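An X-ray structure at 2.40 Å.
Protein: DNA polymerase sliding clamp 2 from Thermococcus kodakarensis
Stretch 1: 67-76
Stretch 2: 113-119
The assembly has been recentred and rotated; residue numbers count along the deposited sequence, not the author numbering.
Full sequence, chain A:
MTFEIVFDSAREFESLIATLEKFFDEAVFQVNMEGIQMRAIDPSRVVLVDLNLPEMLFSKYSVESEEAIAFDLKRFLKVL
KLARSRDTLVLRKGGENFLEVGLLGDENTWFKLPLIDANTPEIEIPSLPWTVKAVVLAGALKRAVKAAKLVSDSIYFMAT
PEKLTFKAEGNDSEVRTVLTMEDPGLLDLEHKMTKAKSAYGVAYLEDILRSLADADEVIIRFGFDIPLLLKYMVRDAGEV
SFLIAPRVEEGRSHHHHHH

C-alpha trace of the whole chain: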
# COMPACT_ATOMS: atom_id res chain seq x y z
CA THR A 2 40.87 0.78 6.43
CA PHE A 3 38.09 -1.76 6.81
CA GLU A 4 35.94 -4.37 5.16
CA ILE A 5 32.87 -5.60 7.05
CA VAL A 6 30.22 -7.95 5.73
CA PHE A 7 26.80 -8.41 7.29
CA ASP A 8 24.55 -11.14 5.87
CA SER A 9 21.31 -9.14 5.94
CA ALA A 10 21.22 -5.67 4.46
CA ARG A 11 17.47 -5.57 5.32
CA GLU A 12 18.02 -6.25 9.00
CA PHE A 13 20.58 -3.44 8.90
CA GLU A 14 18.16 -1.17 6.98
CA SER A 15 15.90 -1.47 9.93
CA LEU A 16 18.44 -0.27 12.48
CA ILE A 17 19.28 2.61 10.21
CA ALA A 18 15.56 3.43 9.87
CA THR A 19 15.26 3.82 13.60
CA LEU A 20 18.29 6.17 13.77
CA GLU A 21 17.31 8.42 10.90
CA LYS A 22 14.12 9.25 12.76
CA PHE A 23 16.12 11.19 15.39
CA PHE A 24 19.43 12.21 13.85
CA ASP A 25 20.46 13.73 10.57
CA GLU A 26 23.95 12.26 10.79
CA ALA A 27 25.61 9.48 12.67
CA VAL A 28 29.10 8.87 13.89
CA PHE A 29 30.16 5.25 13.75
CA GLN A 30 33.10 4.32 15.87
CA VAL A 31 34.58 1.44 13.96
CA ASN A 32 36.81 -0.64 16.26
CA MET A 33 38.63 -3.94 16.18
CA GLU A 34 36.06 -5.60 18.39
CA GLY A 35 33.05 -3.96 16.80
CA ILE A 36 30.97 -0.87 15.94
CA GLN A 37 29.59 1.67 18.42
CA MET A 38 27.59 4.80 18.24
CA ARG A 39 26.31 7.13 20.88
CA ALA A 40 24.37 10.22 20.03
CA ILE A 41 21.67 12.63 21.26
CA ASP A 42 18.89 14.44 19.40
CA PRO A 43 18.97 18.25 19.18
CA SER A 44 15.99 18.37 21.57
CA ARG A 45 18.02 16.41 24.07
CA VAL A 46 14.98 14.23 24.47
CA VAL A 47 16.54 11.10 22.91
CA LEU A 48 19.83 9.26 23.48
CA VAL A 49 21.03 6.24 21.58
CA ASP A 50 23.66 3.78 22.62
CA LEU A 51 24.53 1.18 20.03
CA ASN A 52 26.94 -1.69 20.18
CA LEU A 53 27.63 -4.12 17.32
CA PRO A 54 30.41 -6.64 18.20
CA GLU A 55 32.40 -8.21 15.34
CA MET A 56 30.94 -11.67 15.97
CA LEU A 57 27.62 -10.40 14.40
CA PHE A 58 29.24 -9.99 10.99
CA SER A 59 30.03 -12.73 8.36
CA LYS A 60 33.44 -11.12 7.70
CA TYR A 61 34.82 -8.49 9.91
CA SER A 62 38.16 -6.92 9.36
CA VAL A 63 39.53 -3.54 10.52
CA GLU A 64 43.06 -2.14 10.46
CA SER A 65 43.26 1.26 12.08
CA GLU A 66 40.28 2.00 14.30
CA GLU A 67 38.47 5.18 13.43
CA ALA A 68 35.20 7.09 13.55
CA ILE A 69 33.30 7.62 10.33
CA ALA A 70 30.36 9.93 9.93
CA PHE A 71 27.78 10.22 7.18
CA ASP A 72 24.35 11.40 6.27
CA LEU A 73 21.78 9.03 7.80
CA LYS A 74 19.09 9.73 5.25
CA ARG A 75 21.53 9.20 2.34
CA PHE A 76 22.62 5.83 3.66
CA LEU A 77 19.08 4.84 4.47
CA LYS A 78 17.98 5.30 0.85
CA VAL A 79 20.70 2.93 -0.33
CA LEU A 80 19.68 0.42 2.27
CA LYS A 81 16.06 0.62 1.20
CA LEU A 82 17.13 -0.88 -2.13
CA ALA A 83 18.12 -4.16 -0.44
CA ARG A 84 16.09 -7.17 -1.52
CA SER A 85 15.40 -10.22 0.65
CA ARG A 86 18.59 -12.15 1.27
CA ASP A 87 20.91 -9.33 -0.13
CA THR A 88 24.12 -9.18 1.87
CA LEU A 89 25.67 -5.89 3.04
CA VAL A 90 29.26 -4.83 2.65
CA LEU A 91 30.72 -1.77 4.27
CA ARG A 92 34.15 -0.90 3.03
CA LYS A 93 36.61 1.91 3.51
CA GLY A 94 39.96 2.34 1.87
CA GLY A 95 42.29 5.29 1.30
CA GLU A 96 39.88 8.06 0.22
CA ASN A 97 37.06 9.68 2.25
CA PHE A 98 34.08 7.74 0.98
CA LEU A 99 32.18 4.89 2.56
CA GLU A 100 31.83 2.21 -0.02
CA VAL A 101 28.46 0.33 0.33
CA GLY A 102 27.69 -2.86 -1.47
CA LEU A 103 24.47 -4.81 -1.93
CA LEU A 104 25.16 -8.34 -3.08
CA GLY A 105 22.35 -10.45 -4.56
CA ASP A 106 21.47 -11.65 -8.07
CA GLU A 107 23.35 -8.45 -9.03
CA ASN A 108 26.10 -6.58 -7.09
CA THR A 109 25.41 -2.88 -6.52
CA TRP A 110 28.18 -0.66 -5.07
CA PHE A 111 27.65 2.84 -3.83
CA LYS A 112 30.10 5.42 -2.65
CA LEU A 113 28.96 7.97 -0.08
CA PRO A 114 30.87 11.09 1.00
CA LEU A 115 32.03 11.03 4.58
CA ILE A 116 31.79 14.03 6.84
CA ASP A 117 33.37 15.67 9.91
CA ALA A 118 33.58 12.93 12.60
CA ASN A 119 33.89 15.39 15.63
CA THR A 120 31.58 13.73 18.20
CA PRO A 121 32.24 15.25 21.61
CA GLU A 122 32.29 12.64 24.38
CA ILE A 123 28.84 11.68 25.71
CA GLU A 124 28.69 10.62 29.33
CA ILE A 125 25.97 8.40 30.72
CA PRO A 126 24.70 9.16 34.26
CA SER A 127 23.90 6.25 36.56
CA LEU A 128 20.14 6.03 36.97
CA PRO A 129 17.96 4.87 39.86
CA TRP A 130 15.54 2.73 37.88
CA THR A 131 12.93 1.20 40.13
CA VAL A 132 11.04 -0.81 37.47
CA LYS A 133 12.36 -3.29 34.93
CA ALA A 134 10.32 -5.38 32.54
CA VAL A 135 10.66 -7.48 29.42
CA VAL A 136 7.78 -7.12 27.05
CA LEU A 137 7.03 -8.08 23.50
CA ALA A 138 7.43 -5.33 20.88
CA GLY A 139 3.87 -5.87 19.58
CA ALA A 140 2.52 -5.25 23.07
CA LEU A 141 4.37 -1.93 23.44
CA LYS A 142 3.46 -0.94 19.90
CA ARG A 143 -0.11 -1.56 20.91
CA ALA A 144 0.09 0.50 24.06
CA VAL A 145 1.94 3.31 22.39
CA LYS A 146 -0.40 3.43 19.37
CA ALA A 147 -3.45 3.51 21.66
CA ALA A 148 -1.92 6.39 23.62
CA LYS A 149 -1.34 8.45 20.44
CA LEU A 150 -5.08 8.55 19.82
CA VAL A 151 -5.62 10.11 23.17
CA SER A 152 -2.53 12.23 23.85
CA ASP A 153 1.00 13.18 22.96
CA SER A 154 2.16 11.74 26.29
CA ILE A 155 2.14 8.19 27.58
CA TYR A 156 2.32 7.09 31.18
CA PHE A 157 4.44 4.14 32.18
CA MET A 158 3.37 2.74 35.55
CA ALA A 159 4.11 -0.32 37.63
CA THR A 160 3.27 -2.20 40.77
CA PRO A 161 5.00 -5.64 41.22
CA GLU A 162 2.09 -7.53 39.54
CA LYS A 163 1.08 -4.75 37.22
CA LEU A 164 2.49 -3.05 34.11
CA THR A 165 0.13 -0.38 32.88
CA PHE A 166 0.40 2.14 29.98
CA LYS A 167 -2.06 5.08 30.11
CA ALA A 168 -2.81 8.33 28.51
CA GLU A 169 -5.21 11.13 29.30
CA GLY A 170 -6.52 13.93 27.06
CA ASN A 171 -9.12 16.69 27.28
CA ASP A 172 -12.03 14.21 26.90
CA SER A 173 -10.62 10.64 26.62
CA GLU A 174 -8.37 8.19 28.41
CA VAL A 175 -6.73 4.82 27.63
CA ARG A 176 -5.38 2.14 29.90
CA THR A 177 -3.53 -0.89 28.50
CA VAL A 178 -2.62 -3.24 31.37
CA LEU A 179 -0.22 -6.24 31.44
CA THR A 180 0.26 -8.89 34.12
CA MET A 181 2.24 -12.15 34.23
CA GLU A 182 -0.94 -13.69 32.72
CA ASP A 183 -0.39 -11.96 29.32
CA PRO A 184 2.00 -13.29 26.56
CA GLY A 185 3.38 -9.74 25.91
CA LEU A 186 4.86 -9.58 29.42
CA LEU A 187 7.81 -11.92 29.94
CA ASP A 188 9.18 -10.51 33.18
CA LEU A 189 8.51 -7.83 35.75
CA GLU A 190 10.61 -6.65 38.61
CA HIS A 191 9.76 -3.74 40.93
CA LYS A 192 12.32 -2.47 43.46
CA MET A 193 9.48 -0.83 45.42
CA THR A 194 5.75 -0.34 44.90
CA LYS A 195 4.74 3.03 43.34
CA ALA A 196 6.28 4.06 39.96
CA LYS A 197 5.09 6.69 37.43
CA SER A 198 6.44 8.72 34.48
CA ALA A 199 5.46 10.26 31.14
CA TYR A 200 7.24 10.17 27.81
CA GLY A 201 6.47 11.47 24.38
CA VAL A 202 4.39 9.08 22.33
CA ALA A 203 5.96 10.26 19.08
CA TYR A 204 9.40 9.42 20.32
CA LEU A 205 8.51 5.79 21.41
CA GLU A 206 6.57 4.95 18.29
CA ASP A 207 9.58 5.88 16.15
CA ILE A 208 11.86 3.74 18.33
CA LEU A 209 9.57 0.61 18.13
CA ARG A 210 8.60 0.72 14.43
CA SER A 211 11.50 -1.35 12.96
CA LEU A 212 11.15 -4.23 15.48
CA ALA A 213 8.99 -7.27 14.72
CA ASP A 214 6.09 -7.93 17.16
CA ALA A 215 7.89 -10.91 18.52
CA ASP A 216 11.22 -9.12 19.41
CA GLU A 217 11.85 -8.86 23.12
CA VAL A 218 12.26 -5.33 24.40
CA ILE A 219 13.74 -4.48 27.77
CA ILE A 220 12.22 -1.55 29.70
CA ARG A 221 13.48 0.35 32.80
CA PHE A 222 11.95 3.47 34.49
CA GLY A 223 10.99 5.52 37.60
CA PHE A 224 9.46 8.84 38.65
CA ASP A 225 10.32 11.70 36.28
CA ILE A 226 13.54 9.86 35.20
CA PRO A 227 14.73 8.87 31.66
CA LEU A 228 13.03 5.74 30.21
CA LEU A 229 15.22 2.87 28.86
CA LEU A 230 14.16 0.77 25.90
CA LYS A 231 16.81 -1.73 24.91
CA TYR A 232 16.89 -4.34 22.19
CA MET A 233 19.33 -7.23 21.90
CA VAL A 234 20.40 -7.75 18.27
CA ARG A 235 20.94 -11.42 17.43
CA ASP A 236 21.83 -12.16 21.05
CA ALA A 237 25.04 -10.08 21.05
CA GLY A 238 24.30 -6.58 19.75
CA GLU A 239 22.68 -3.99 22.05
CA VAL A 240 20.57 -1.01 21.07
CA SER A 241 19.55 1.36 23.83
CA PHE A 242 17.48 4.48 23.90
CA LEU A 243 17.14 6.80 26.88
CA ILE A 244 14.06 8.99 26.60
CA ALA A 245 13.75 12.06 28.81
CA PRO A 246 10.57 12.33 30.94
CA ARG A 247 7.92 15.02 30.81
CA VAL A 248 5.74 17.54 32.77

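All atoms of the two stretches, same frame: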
# COMPACT_ATOMS: atom_id res chain seq x y z
N GLU A 67 38.84 3.80 13.65
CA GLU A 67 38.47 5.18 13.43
C GLU A 67 36.95 5.37 13.41
O GLU A 67 36.18 4.42 13.16
CB GLU A 67 39.07 5.71 12.13
CG GLU A 67 38.54 5.07 10.86
CD GLU A 67 38.69 5.98 9.64
OE1 GLU A 67 39.26 5.53 8.62
OE2 GLU A 67 38.22 7.16 9.70
N ALA A 68 36.56 6.61 13.68
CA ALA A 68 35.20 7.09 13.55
C ALA A 68 34.92 7.57 12.16
O ALA A 68 35.66 8.42 11.63
CB ALA A 68 34.97 8.23 14.51
N ILE A 69 33.84 7.06 11.57
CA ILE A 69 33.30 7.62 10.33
C ILE A 69 31.95 8.24 10.59
O ILE A 69 31.23 7.86 11.53
CB ILE A 69 33.14 6.58 9.22
CG1 ILE A 69 32.50 5.31 9.77
CG2 ILE A 69 34.49 6.30 8.55
CD1 ILE A 69 32.18 4.28 8.71
N ALA A 70 31.57 9.19 9.74
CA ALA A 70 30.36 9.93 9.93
C ALA A 70 29.73 10.17 8.56
O ALA A 70 30.43 10.42 7.58
CB ALA A 70 30.66 11.27 10.65
N PHE A 71 28.41 10.08 8.48
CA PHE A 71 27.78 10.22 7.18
C PHE A 71 26.31 10.56 7.32
O PHE A 71 25.73 10.47 8.39
CB PHE A 71 27.97 8.94 6.35
CG PHE A 71 27.74 7.71 7.15
CD1 PHE A 71 26.47 7.17 7.25
CD2 PHE A 71 28.78 7.12 7.85
CE1 PHE A 71 26.25 6.05 8.04
CE2 PHE A 71 28.58 6.01 8.62
CZ PHE A 71 27.30 5.46 8.70
N ASP A 72 25.70 10.94 6.21
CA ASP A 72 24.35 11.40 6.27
C ASP A 72 23.37 10.20 6.41
O ASP A 72 23.38 9.28 5.57
CB ASP A 72 24.04 12.29 5.10
CG ASP A 72 22.80 13.02 5.30
OD1 ASP A 72 22.67 13.74 6.30
OD2 ASP A 72 21.92 12.86 4.47
N LEU A 73 22.56 10.20 7.48
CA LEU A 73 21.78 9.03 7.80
C LEU A 73 20.74 8.79 6.69
O LEU A 73 20.58 7.67 6.19
CB LEU A 73 21.17 9.12 9.20
CG LEU A 73 21.89 8.50 10.42
CD1 LEU A 73 21.42 9.05 11.80
CD2 LEU A 73 21.80 6.98 10.44
N LYS A 74 20.09 9.85 6.26
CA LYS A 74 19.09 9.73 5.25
C LYS A 74 19.69 9.31 3.93
O LYS A 74 18.99 8.74 3.14
CB LYS A 74 18.31 11.05 5.10
CG LYS A 74 17.28 11.01 4.00
CD LYS A 74 16.59 12.37 3.71
CE LYS A 74 15.63 12.79 4.82
NZ LYS A 74 16.33 13.64 5.82
N ARG A 75 20.96 9.61 3.64
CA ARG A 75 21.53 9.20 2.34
C ARG A 75 21.75 7.67 2.33
O ARG A 75 21.44 6.98 1.35
CB ARG A 75 22.87 9.87 2.12
CG ARG A 75 22.91 10.96 1.07
CD ARG A 75 24.39 11.30 0.84
NE ARG A 75 24.64 11.44 -0.59
CZ ARG A 75 25.24 12.47 -1.18
NH1 ARG A 75 25.72 13.49 -0.47
NH2 ARG A 75 25.39 12.44 -2.50
N PHE A 76 22.27 7.20 3.44
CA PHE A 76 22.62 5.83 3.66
C PHE A 76 21.37 5.01 3.71
O PHE A 76 21.34 3.90 3.22
CB PHE A 76 23.30 5.74 5.01
CG PHE A 76 23.88 4.41 5.32
CD1 PHE A 76 24.46 3.63 4.32
CD2 PHE A 76 23.90 3.94 6.63
CE1 PHE A 76 25.04 2.39 4.61
CE2 PHE A 76 24.45 2.69 6.93
CZ PHE A 76 25.03 1.91 5.91
N LEU A 113 29.58 6.83 -0.76
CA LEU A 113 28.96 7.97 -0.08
C LEU A 113 29.99 8.84 0.59
O LEU A 113 30.90 8.32 1.24
CB LEU A 113 27.94 7.51 0.97
CG LEU A 113 27.03 6.33 0.69
CD1 LEU A 113 26.40 5.91 2.03
CD2 LEU A 113 25.96 6.60 -0.39
N PRO A 114 29.84 10.17 0.48
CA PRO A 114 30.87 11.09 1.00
C PRO A 114 30.81 11.11 2.51
O PRO A 114 29.73 11.16 3.07
CB PRO A 114 30.44 12.44 0.45
CG PRO A 114 28.91 12.34 0.39
CD PRO A 114 28.62 10.88 0.05
N LEU A 115 31.95 11.00 3.14
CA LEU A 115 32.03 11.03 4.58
C LEU A 115 32.05 12.46 5.03
O LEU A 115 32.36 13.36 4.25
CB LEU A 115 33.32 10.36 5.01
CG LEU A 115 33.29 8.86 4.73
CD1 LEU A 115 34.64 8.25 4.95
CD2 LEU A 115 32.21 8.24 5.62
N ILE A 116 31.73 12.68 6.30
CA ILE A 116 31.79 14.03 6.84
C ILE A 116 32.55 14.11 8.15
O ILE A 116 32.94 13.08 8.71
CB ILE A 116 30.40 14.73 6.94
CG1 ILE A 116 29.57 14.15 8.07
CG2 ILE A 116 29.69 14.75 5.55
CD1 ILE A 116 28.12 14.45 7.97
N ASP A 117 32.75 15.35 8.62
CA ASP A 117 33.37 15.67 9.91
C ASP A 117 32.92 14.74 11.03
O ASP A 117 31.75 14.74 11.41
CB ASP A 117 33.09 17.15 10.29
CG ASP A 117 34.10 17.71 11.35
OD1 ASP A 117 34.90 16.92 11.91
OD2 ASP A 117 34.09 18.95 11.63
N ALA A 118 33.85 13.95 11.55
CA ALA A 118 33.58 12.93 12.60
C ALA A 118 33.79 13.38 14.08
O ALA A 118 34.00 12.54 14.96
CB ALA A 118 34.39 11.67 12.29
N ASN A 119 33.68 14.70 14.32
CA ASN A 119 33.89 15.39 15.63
C ASN A 119 32.81 15.23 16.72
O ASN A 119 32.30 16.23 17.25
CB ASN A 119 34.09 16.90 15.41
CG ASN A 119 35.48 17.25 14.90
OD1 ASN A 119 36.37 16.38 14.81
ND2 ASN A 119 35.69 18.54 14.57
O HOH W 1 27.13 11.58 4.04

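Contact between the strand and helix start of residues 67-76 and the segment 113-119 of the sliding clamp, burying 561 Å² summed over both sides. Polar contacts are few and lie on the backbone. The one direct hydrogen bond between the stretches runs from Ile-116 N to Ala-70 O (2.9 Å), nearly straight with an angle of 162° at the hydrogen. The same carbonyl receives a CA-H...O contact from Leu-115, with Leu-115 CA 3.5 Å from Ala-70 O, so two successive residues converge on one acceptor. A second backbone link is indirect: water 1 accepts from Asp-72 N (2.7 Å) and donates to Pro-114 O (2.8 Å), bridging two groups too far apart to bond directly. Asp-72 sits at the N-cap position, and its carbonyl accepts from Phe-76 N (Phe-76 N to Asp-72 O, 3.2 Å) as the helix begins.

Apolar packing makes up much of the contact. Ala-70 points toward the second stretch, where its CA is 5.1 Å from Ala-118 CA; Ala-70 CB lies 4.0 Å from Ile-116 CG1 and 4.1 Å from Ala-118 CB. Ala-68, two residues earlier on the strand, also points toward this stretch and places its CB 4.1 Å from the same Ala-118 CB, so one methyl packs against both alanines. Leu-115 starts sideways, but its end comes nearer; its CD2 reaches Ile-69 CB (4.1 Å) and Phe-71 CD2 (4.2 Å), meeting the Phe-71 ring obliquely. On the helix, Phe-76 CD1 packs 3.8 Å from Leu-113 CD1, again at an oblique approach to the ring.

The remaining contact is between a charged group and a proline ring. The CA-to-CB bond of Arg-75 points toward the second stretch, and Pro-114 CG lies over one face of the guanidinium, 3.5 Å from Arg-75 NH1. This leaves the guanidinium edge free for hydrogen bonds, which NH1 and NH2 make elsewhere in the structure.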